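Local coordinates for protein transcriptional regulator (Vibrio vulnificus, PDB 4IVN) that binds the sugar phosphate ManNAc-6P in its sugar isomerase domain and probably represses transcription of the nan genes for sialic acid catabolism, at residues R114-L117 with A118-V121. Residues are numbered along the deposited sequence; the frame is centred on the assembly and turned at random.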
loop_
_atom_site.group_PDB
_atom_site.type_symbol
_atom_site.label_atom_id
_atom_site.label_comp_id
_atom_site.label_asym_id
_atom_site.label_seq_id
_atom_site.Cartn_x
_atom_site.Cartn_y
_atom_site.Cartn_z
ATOM N N ARG A 114 -14.205 -15.573 8.844
ATOM C CA ARG A 114 -13.319 -15.745 9.975
ATOM C C ARG A 114 -12.801 -17.190 10.072
ATOM O O ARG A 114 -11.701 -17.397 10.632
ATOM C CB ARG A 114 -14.027 -15.363 11.281
ATOM C CG ARG A 114 -13.890 -13.873 11.629
ATOM C CD ARG A 114 -14.954 -13.011 10.952
ATOM N NE ARG A 114 -14.980 -11.574 11.347
ATOM C CZ ARG A 114 -14.755 -11.067 12.571
ATOM N NH1 ARG A 114 -14.450 -11.835 13.603
ATOM N NH2 ARG A 114 -14.815 -9.754 12.775
ATOM N N LYS A 115 -13.601 -18.148 9.547
ATOM C CA LYS A 115 -13.201 -19.562 9.474
ATOM C C LYS A 115 -12.007 -19.715 8.506
ATOM O O LYS A 115 -11.067 -20.378 8.871
ATOM C CB LYS A 115 -14.350 -20.534 9.041
ATOM C CG LYS A 115 -15.579 -20.570 9.967
ATOM C CD LYS A 115 -15.173 -20.940 11.401
ATOM C CE LYS A 115 -16.206 -21.820 12.126
ATOM N NZ LYS A 115 -15.664 -22.303 13.457
ATOM N N SER A 116 -12.034 -19.104 7.301
ATOM C CA SER A 116 -10.852 -19.139 6.439
ATOM C C SER A 116 -9.651 -18.488 7.056
ATOM O O SER A 116 -8.555 -18.967 6.882
ATOM C CB SER A 116 -11.012 -18.454 5.036
ATOM O OG SER A 116 -12.110 -18.990 4.272
ATOM N N LEU A 117 -9.858 -17.271 7.588
ATOM C CA LEU A 117 -8.821 -16.468 8.195
ATOM C C LEU A 117 -8.046 -17.316 9.249
ATOM O O LEU A 117 -6.779 -17.320 9.219
ATOM C CB LEU A 117 -9.454 -15.228 8.860
ATOM C CG LEU A 117 -8.451 -14.298 9.568
ATOM C CD1 LEU A 117 -7.350 -13.763 8.634
ATOM C CD2 LEU A 117 -9.166 -13.154 10.294
ATOM N N ALA A 118 -8.778 -17.984 10.166
ATOM C CA ALA A 118 -8.095 -18.821 11.221
ATOM C C ALA A 118 -7.236 -19.920 10.593
ATOM O O ALA A 118 -6.078 -20.125 10.992
ATOM C CB ALA A 118 -9.097 -19.389 12.242
ATOM N N ARG A 119 -7.778 -20.579 9.558
ATOM C CA ARG A 119 -6.974 -21.515 8.875
ATOM C C ARG A 119 -5.730 -20.922 8.210
ATOM O O ARG A 119 -4.678 -21.552 8.222
ATOM C CB ARG A 119 -7.796 -22.247 7.838
ATOM C CG ARG A 119 -8.549 -23.367 8.481
ATOM C CD ARG A 119 -8.960 -24.327 7.382
ATOM N NE ARG A 119 -9.595 -23.624 6.230
ATOM C CZ ARG A 119 -10.852 -23.240 6.174
ATOM N NH1 ARG A 119 -11.687 -23.435 7.226
ATOM N NH2 ARG A 119 -11.287 -22.654 5.071
ATOM N N ILE A 120 -5.878 -19.742 7.593
ATOM C CA ILE A 120 -4.749 -19.108 6.895
ATOM C C ILE A 120 -3.622 -18.741 7.921
ATOM O O ILE A 120 -2.429 -18.922 7.677
ATOM C CB ILE A 120 -5.237 -17.864 6.093
ATOM C CG1 ILE A 120 -6.227 -18.337 4.990
ATOM C CG2 ILE A 120 -4.037 -17.098 5.534
ATOM C CD1 ILE A 120 -6.970 -17.215 4.249
ATOM N N VAL A 121 -4.018 -18.223 9.066
ATOM C CA VAL A 121 -3.071 -17.959 10.164
ATOM C C VAL A 121 -2.234 -19.139 10.519
ATOM O O VAL A 121 -0.991 -19.027 10.636
ATOM C CB VAL A 121 -3.811 -17.604 11.439
ATOM C CG1 VAL A 121 -2.797 -17.597 12.633
ATOM C CG2 VAL A 121 -4.525 -16.229 11.264
#
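Ser116 and Ile120 meet one turn apart near the start of helix 114-126, where Ile120 N donates to Ser116 O at 2.9 Å in the carbonyl plane and Ile120 lays CG1 alongside that same oxygen. Ser116 is the polar residue of the buried side: its OG is hydrogen-bonded to Asp113 OD2, which satisfies the hydroxyl in a buried place. Asp113 lies just before the helix and also accepts a weak hydrogen bond from Lys115 N. Leu117 carries CG anti to the backbone N (chi1 179°), and its branched end packs on Leu223 of strand 221-224, on Val249 of helix 237-257 and on Cys94 of the second subunit. One residue on from the Ser116 bond, Val121 N donates to Leu117 O at 2.9 Å, almost in line with the carbonyl. The apolar side of this amphipathic helix faces the SIS domain, an alpha/beta fold built round a parallel sheet: Leu117 and Ile120 rest on Leu223 and on helix 237-257, and Val121 on helix 237-257. Branched aliphatic residues suit such an interface, whereas Ala118, small and exposed, takes up the outer side. Its N closes the first turn on Arg114 O at 3.0 Å, and Ala118 CB lies 3.7 Å from Arg114 O. Arg119 doubles back over the preceding turn with its chain bent at chi3 (-49°); Ser116 CA sits 3.8 Å above the plane of the Arg119 guanidinium, offset toward its rim. Arg119 NH1 comes within 3.5 Å of Lys115 O, while Arg119 NH2 forms a salt bridge with Glu221 on the neighbouring strand.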